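WbbM protein (PDB 6U4B) is a trimeric, bifunctional glycosyltransferase thought to polymerise O-antigen sugars in Klebsiella pneumoniae. Local coordinates at residues K37-N43 with E288-G292; A369-I373 with F391-L395; L154-V160 with S208-T213. All blocks are in the same frame, centred on the assembly; numbering follows the deposited sequence.

Contact 1: K37-N43 with E288-G292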
# COMPACT_ATOMS: atom_id res chain seq x y z
N LYS A 37 -10.43 12.53 34.47
CA LYS A 37 -9.64 11.30 34.48
C LYS A 37 -10.45 10.24 35.22
O LYS A 37 -11.47 10.55 35.83
CB LYS A 37 -8.28 11.53 35.15
CG LYS A 37 -8.34 11.93 36.61
CD LYS A 37 -6.97 11.74 37.26
CE LYS A 37 -6.70 12.80 38.33
NZ LYS A 37 -5.35 12.61 38.93
N PRO A 38 -10.02 8.97 35.14
CA PRO A 38 -10.70 7.93 35.92
C PRO A 38 -10.79 8.28 37.40
O PRO A 38 -9.76 8.44 38.07
CB PRO A 38 -9.83 6.69 35.69
CG PRO A 38 -9.25 6.91 34.33
CD PRO A 38 -9.01 8.39 34.23
N SER A 39 -12.01 8.43 37.91
CA SER A 39 -12.22 8.89 39.27
C SER A 39 -13.58 8.41 39.75
O SER A 39 -14.50 8.21 38.94
CB SER A 39 -12.12 10.42 39.37
OG SER A 39 -12.87 11.04 38.34
N ALA A 40 -13.71 8.25 41.06
CA ALA A 40 -14.87 7.59 41.64
C ALA A 40 -16.16 8.34 41.34
O ALA A 40 -16.20 9.57 41.34
CB ALA A 40 -14.69 7.45 43.16
N PHE A 41 -17.22 7.58 41.10
CA PHE A 41 -18.54 8.13 40.80
C PHE A 41 -19.45 7.98 42.01
O PHE A 41 -19.41 6.97 42.72
CB PHE A 41 -19.17 7.42 39.60
CG PHE A 41 -18.40 7.59 38.32
CD1 PHE A 41 -18.17 6.51 37.49
CD2 PHE A 41 -17.92 8.84 37.94
CE1 PHE A 41 -17.47 6.67 36.30
CE2 PHE A 41 -17.22 9.00 36.76
CZ PHE A 41 -16.99 7.91 35.94
N LEU A 42 -20.28 9.00 42.24
CA LEU A 42 -21.27 8.91 43.30
C LEU A 42 -22.38 7.94 42.90
O LEU A 42 -22.77 7.85 41.74
CB LEU A 42 -21.86 10.30 43.59
CG LEU A 42 -20.87 11.28 44.23
CD1 LEU A 42 -21.47 12.67 44.33
CD2 LEU A 42 -20.43 10.77 45.59
N ASN A 43 -22.90 7.23 43.90
CA ASN A 43 -23.83 6.13 43.63
C ASN A 43 -25.25 6.60 43.36
O ASN A 43 -26.01 5.85 42.73
CB ASN A 43 -23.83 5.14 44.79
CG ASN A 43 -22.55 4.35 44.88
OD1 ASN A 43 -21.94 4.02 43.86
ND2 ASN A 43 -22.13 4.04 46.10
N GLU A 288 -8.19 9.72 46.05
CA GLU A 288 -8.89 9.43 44.81
C GLU A 288 -8.94 7.92 44.58
O GLU A 288 -7.95 7.21 44.81
CB GLU A 288 -8.19 10.12 43.63
CG GLU A 288 -9.11 10.41 42.46
CD GLU A 288 -8.43 11.21 41.37
OE1 GLU A 288 -8.08 10.62 40.33
OE2 GLU A 288 -8.24 12.43 41.57
N THR A 289 -10.10 7.44 44.15
CA THR A 289 -10.30 6.04 43.81
C THR A 289 -10.97 5.96 42.44
O THR A 289 -11.25 6.98 41.81
CB THR A 289 -11.14 5.32 44.87
OG1 THR A 289 -12.42 5.94 44.96
CG2 THR A 289 -10.46 5.38 46.23
N PHE A 290 -11.22 4.74 41.98
CA PHE A 290 -11.94 4.52 40.73
C PHE A 290 -12.89 3.35 40.91
O PHE A 290 -12.48 2.27 41.36
CB PHE A 290 -10.99 4.25 39.56
CG PHE A 290 -11.68 3.81 38.30
CD1 PHE A 290 -12.32 4.73 37.49
CD2 PHE A 290 -11.69 2.47 37.94
CE1 PHE A 290 -12.96 4.32 36.34
CE2 PHE A 290 -12.32 2.05 36.79
CZ PHE A 290 -12.97 2.98 35.98
N ASN A 291 -14.16 3.56 40.54
CA ASN A 291 -15.20 2.54 40.70
C ASN A 291 -16.04 2.34 39.45
O ASN A 291 -17.04 1.62 39.50
CB ASN A 291 -16.11 2.89 41.89
CG ASN A 291 -16.92 4.17 41.67
OD1 ASN A 291 -16.64 4.96 40.76
ND2 ASN A 291 -17.92 4.38 42.51
N GLY A 292 -15.66 2.96 38.33
CA GLY A 292 -16.42 2.88 37.11
C GLY A 292 -16.19 1.60 36.33
O GLY A 292 -15.52 0.66 36.77

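Contact 2: A369-I373 with F391-L395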
# COMPACT_ATOMS: atom_id res chain seq x y z
N ALA A 369 -5.24 3.61 36.49
CA ALA A 369 -6.33 3.72 37.44
C ALA A 369 -6.51 2.45 38.27
O ALA A 369 -7.17 2.49 39.31
CB ALA A 369 -7.63 4.05 36.71
N PHE A 370 -5.93 1.33 37.82
CA PHE A 370 -6.09 0.07 38.53
C PHE A 370 -5.40 0.06 39.88
O PHE A 370 -5.73 -0.79 40.72
CB PHE A 370 -5.55 -1.08 37.67
CG PHE A 370 -6.38 -1.38 36.45
CD1 PHE A 370 -7.71 -1.00 36.40
CD2 PHE A 370 -5.83 -2.04 35.37
CE1 PHE A 370 -8.48 -1.27 35.28
CE2 PHE A 370 -6.59 -2.32 34.25
CZ PHE A 370 -7.92 -1.93 34.20
N THR A 371 -4.46 0.97 40.13
CA THR A 371 -3.77 1.00 41.41
C THR A 371 -4.64 1.54 42.54
O THR A 371 -4.20 1.53 43.69
CB THR A 371 -2.49 1.84 41.32
OG1 THR A 371 -2.82 3.20 41.02
CG2 THR A 371 -1.58 1.29 40.23
N GLU A 372 -5.85 2.01 42.23
CA GLU A 372 -6.72 2.64 43.23
C GLU A 372 -8.17 2.23 43.02
O GLU A 372 -9.08 3.06 43.10
CB GLU A 372 -6.57 4.16 43.19
CG GLU A 372 -6.49 4.74 41.79
CD GLU A 372 -6.29 6.24 41.79
OE1 GLU A 372 -7.10 6.96 41.16
OE2 GLU A 372 -5.33 6.71 42.44
N ILE A 373 -8.41 0.95 42.75
CA ILE A 373 -9.77 0.45 42.65
C ILE A 373 -10.43 0.46 44.03
O ILE A 373 -11.53 0.98 44.20
CB ILE A 373 -9.81 -0.97 42.05
CG1 ILE A 373 -9.15 -0.98 40.67
CG2 ILE A 373 -11.25 -1.45 41.93
CD1 ILE A 373 -9.95 -0.28 39.60
N PHE A 391 -7.38 -7.20 36.35
CA PHE A 391 -8.45 -6.24 36.53
C PHE A 391 -9.51 -6.31 35.45
O PHE A 391 -10.46 -5.52 35.48
CB PHE A 391 -7.87 -4.82 36.61
CG PHE A 391 -6.94 -4.62 37.77
CD1 PHE A 391 -5.58 -4.85 37.64
CD2 PHE A 391 -7.43 -4.22 39.00
CE1 PHE A 391 -4.73 -4.68 38.71
CE2 PHE A 391 -6.58 -4.04 40.08
CZ PHE A 391 -5.23 -4.27 39.94
N ILE A 392 -9.38 -7.25 34.50
CA ILE A 392 -10.38 -7.37 33.44
C ILE A 392 -11.77 -7.69 33.98
O ILE A 392 -12.73 -7.04 33.53
CB ILE A 392 -9.90 -8.38 32.38
CG1 ILE A 392 -8.81 -7.74 31.52
CG2 ILE A 392 -11.06 -8.85 31.52
CD1 ILE A 392 -8.02 -8.72 30.68
N PRO A 393 -11.96 -8.62 34.92
CA PRO A 393 -13.33 -8.86 35.42
C PRO A 393 -13.95 -7.66 36.12
O PRO A 393 -15.18 -7.62 36.26
CB PRO A 393 -13.15 -10.04 36.38
CG PRO A 393 -11.70 -10.04 36.73
CD PRO A 393 -11.00 -9.58 35.50
N GLN A 394 -13.17 -6.69 36.57
CA GLN A 394 -13.74 -5.52 37.23
C GLN A 394 -14.08 -4.41 36.24
O GLN A 394 -15.21 -3.91 36.22
CB GLN A 394 -12.78 -5.00 38.31
CG GLN A 394 -13.37 -3.89 39.19
CD GLN A 394 -14.44 -4.40 40.15
OE1 GLN A 394 -14.72 -5.60 40.22
NE2 GLN A 394 -15.05 -3.48 40.89
N LEU A 395 -13.11 -4.00 35.41
CA LEU A 395 -13.35 -2.92 34.46
C LEU A 395 -14.40 -3.32 33.42
O LEU A 395 -15.22 -2.50 33.01
CB LEU A 395 -12.05 -2.52 33.78
CG LEU A 395 -12.13 -1.34 32.81
CD1 LEU A 395 -12.51 -0.07 33.56
CD2 LEU A 395 -10.82 -1.16 32.06

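Contact 3: L154-V160 with S208-T213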
# COMPACT_ATOMS: atom_id res chain seq x y z
N LEU A 154 -25.85 26.64 47.37
CA LEU A 154 -24.45 26.84 47.01
C LEU A 154 -23.59 26.88 48.27
O LEU A 154 -24.14 26.90 49.38
CB LEU A 154 -24.29 28.11 46.16
CG LEU A 154 -24.49 29.53 46.69
CD1 LEU A 154 -24.16 30.52 45.58
CD2 LEU A 154 -25.90 29.76 47.16
N PRO A 155 -22.25 26.87 48.16
CA PRO A 155 -21.42 26.88 49.36
C PRO A 155 -21.44 28.21 50.10
O PRO A 155 -22.07 29.18 49.64
CB PRO A 155 -20.02 26.58 48.82
CG PRO A 155 -20.06 26.98 47.40
CD PRO A 155 -21.44 26.62 46.95
N LYS A 156 -20.75 28.26 51.24
CA LYS A 156 -20.64 29.49 52.00
C LYS A 156 -19.78 30.50 51.25
O LYS A 156 -18.88 30.14 50.48
CB LYS A 156 -20.03 29.23 53.37
CG LYS A 156 -20.82 28.25 54.23
CD LYS A 156 -20.43 28.38 55.70
CE LYS A 156 -19.77 27.12 56.22
NZ LYS A 156 -20.27 26.76 57.58
N LYS A 157 -20.08 31.78 51.46
CA LYS A 157 -19.22 32.84 50.92
C LYS A 157 -17.82 32.72 51.51
O LYS A 157 -17.63 32.22 52.62
CB LYS A 157 -19.80 34.22 51.23
CG LYS A 157 -20.96 34.65 50.34
CD LYS A 157 -21.39 36.07 50.68
CE LYS A 157 -22.55 36.53 49.81
NZ LYS A 157 -23.03 37.88 50.22
N TRP A 158 -16.84 33.20 50.76
CA TRP A 158 -15.46 33.25 51.19
C TRP A 158 -15.01 34.71 51.25
O TRP A 158 -15.33 35.50 50.35
CB TRP A 158 -14.56 32.44 50.25
CG TRP A 158 -13.13 32.35 50.71
CD1 TRP A 158 -12.65 31.62 51.76
CD2 TRP A 158 -12.00 32.99 50.12
NE1 TRP A 158 -11.29 31.78 51.86
CE2 TRP A 158 -10.87 32.62 50.87
CE3 TRP A 158 -11.83 33.85 49.03
CZ2 TRP A 158 -9.58 33.07 50.56
CZ3 TRP A 158 -10.56 34.30 48.73
CH2 TRP A 158 -9.45 33.91 49.49
N SER A 159 -14.29 35.06 52.30
CA SER A 159 -13.88 36.44 52.54
C SER A 159 -12.53 36.71 51.89
O SER A 159 -11.56 35.99 52.12
CB SER A 159 -13.81 36.73 54.04
OG SER A 159 -13.23 38.00 54.28
N VAL A 160 -12.48 37.76 51.06
CA VAL A 160 -11.23 38.15 50.41
C VAL A 160 -10.35 39.02 51.28
O VAL A 160 -9.18 39.24 50.94
CB VAL A 160 -11.50 38.88 49.08
CG1 VAL A 160 -12.25 37.98 48.12
CG2 VAL A 160 -12.28 40.16 49.34
N SER A 208 -16.60 42.62 50.24
CA SER A 208 -15.42 41.91 50.72
C SER A 208 -15.61 40.40 50.75
O SER A 208 -14.76 39.69 51.30
CB SER A 208 -15.05 42.42 52.12
OG SER A 208 -16.10 42.20 53.04
N ASP A 209 -16.70 39.89 50.18
CA ASP A 209 -16.95 38.45 50.19
C ASP A 209 -17.82 38.09 49.00
O ASP A 209 -18.37 38.95 48.31
CB ASP A 209 -17.60 38.02 51.52
CG ASP A 209 -18.94 38.69 51.77
OD1 ASP A 209 -19.63 38.30 52.73
OD2 ASP A 209 -19.31 39.60 51.00
N GLY A 210 -17.92 36.79 48.75
CA GLY A 210 -18.71 36.31 47.64
C GLY A 210 -18.52 34.82 47.47
O GLY A 210 -17.70 34.18 48.14
N TYR A 211 -19.31 34.27 46.55
CA TYR A 211 -19.28 32.83 46.26
C TYR A 211 -18.23 32.57 45.19
O TYR A 211 -18.49 32.74 44.00
CB TYR A 211 -20.66 32.35 45.83
CG TYR A 211 -21.76 32.66 46.81
CD1 TYR A 211 -22.63 33.73 46.59
CD2 TYR A 211 -21.94 31.90 47.96
CE1 TYR A 211 -23.64 34.02 47.48
CE2 TYR A 211 -22.95 32.19 48.86
CZ TYR A 211 -23.79 33.25 48.61
OH TYR A 211 -24.80 33.54 49.51
N TYR A 212 -17.03 32.17 45.62
CA TYR A 212 -15.94 31.86 44.70
C TYR A 212 -16.02 30.37 44.38
O TYR A 212 -15.30 29.53 44.93
CB TYR A 212 -14.60 32.26 45.29
CG TYR A 212 -14.38 33.76 45.21
CD1 TYR A 212 -14.91 34.61 46.18
CD2 TYR A 212 -13.68 34.32 44.16
CE1 TYR A 212 -14.73 35.98 46.09
CE2 TYR A 212 -13.49 35.68 44.07
CZ TYR A 212 -14.01 36.51 45.04
OH TYR A 212 -13.82 37.86 44.95
N THR A 213 -16.91 30.04 43.45
CA THR A 213 -17.26 28.66 43.17
C THR A 213 -18.00 28.60 41.84
O THR A 213 -18.50 29.61 41.34
CB THR A 213 -18.14 28.08 44.28
OG1 THR A 213 -18.33 26.67 44.07
CG2 THR A 213 -19.50 28.77 44.30

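Contact 1: K37-N43 with E288-G292
The connection between the chain's two large mixed sheets runs through Glu288-Gly292, and here it lies against Lys37-Asn43, the loop that follows strand 29-35, with Asn291 gripping the backbone of Phe41 at two points. Phe41 N donates to Asn291 OD1 over 2.7 Å in a nearly straight bond (164° at the hydrogen), approaching at a tilt from the plane of the amide carbonyl. In return, Asn291 ND2 donates to Phe41 O over 3.0 Å, meeting a lone pair in the carbonyl plane. The side-chain amide thus satisfies both backbone polar groups of one loop residue, and the paired bonds restrict its rotation. CG of Asn291 sits between the backbone N and the carbonyl carbon (chi1 65°), a setting that turns the amide onto the backbone of the facing loop. The Phe41 ring reaches on to the backbone of Gly292, its CE1 4.0 Å from Gly292 CA.

Earlier in the two loops the main chains come together. Ser39 CA makes a CA-H...O contact of 3.3 Å with Thr289 O, and the methyl CB of Ala40 rests 3.3 Å from Thr289 OG1. Pro38 CB packs 3.6 Å from CD1 of Phe290, whose ring edge also faces Ser39 N. Farther out, Lys37 NZ and Glu288 OE1 form a long salt bridge of 3.7 Å; the second carboxylate oxygen, OE2, is taken by Arg104 and Tyr103, which probably fix the carboxylate more firmly than the exposed lysine does.

Around this junction, Phe41 leans on Pro49 of strand 47-51 and meets His35 edge-to-face. The Phe290 ring meets that of Phe365 of strand 360-366, so neighbouring strands from both sheets flank the crossing loops.

Contact 2: A369-I373 with F391-L395
Phe370 and Phe391 adopt the same first torsion, with CG anti to the carbonyl carbon (chi1 -69° and -63°), and the two side chains run antiparallel alongside each other. The rings end up almost parallel, their planes 12° apart and their centroids 4.6 Å apart, with an offset that leaves little ring-over-ring overlap. What lies over each ring is mainly the other residue's CB. Phe391 CB stands 3.5 Å from the centroid of the Phe370 ring, and Phe370 CB stands 3.6 Å from that of the Phe391 ring, each almost exactly above the centre. The result is a reciprocal pair of CH-pi contacts, with the two CG atoms meeting between them at 3.5 Å. On the outer part of the Phe391 ring, CE2 comes 3.4 Å from Phe370 O.

Two aliphatic side chains extend the contact. Leu395 comes in at about a right angle, and its CD2 methyl meets the edge of the Phe370 ring at CZ, 3.7 Å away. Ile373 CG1 approaches Phe391 CD2 obliquely at 4.0 Å.

This is buried packing within the glycosyltransferase family 8 region, away from the metal site. It joins a 3-10 turn after strand 360-366 to the start of helix 392-395, where Phe391 O accepts bonds from Gln394 N and Leu395 N. Leu338 of strand 333-340 touches both Phe370 and Leu395, while helix 489-499 reaches Phe391 through Met494.

Contact 3: L154-V160 with S208-T213
Trp158 and Gly210 form an antiparallel hydrogen-bonded pair. Trp158 N donates to Gly210 O over 2.9 Å in an almost linear bond (174° at the hydrogen), whereas the return bond, Gly210 N to Trp158 O, is weak. One step along, Ser159 and Asp209 make a non-hydrogen-bonded pair, after which Val160 N donates to Ser208 O over 3.0 Å. CA-H...O contacts fill in between these bonds, among them Asp209 CA to Trp158 O.

CH-pi contacts centre on Tyr211, whose ring is held between two aliphatic groups. Leu154 CG lies between the backbone N and the carbonyl carbon (chi1 69°), which places CD1 over one face, 3.5 Å from the Tyr211 ring centroid, the two side chains running roughly perpendicular. Over the opposite face Lys157 CG lies 3.6 Å from the centroid, and the extended lysine chain carries CE on to 3.6 Å from Tyr211 CE1. Pro155 O comes in at the ring edge, and Tyr211 OH is bound by Glu279 of strand 277-285.

The two pairs make a short antiparallel strand pairing at the end of strand 152-159, within the mixed sheet of the DUF4422 region. Strand 152-159 also pairs with strand 216-219, and between the two pairings the 208-213 segment passes through an inverse gamma turn centred on Tyr212.

Apolar packing continues beyond the paired residues. The Val160 and Tyr212 side chains run nearly perpendicular, with Val160 CG1 3.8 Å from Tyr212 CE1, and Pro155 CG meets the CG2 methyl of Thr213 at 3.6 Å. Tyr212 OH is itself bonded to Asn168 of helix 168-173.

Charge plays a lesser part: Lys157 NZ and Asp209 OD2 stand 4.2 Å apart, too far for a salt bridge, though the lysine's CD passes beside the carboxylate.

Contacts 1 and 2 adjoin, their centres about 11 Å apart. A probable hydrogen bond from Phe290 N to Glu372 O (2.9 Å) joins them, and Pro38 CB packs on Ala369 CB at 3.6 Å, so both the connection 288-292 and the 37-43 loop rest directly on the glycosyltransferase family 8 part. Contact 3 stands apart, with its centre about 28 Å from that of contact 1 and about 38 Å from that of contact 2. In sequence it is nested inside the loop that contact 1 closes. None of the three lies at the magnesium site of Asp406, Asp408 and His560; they concern how the two parts of the chain are built and joined.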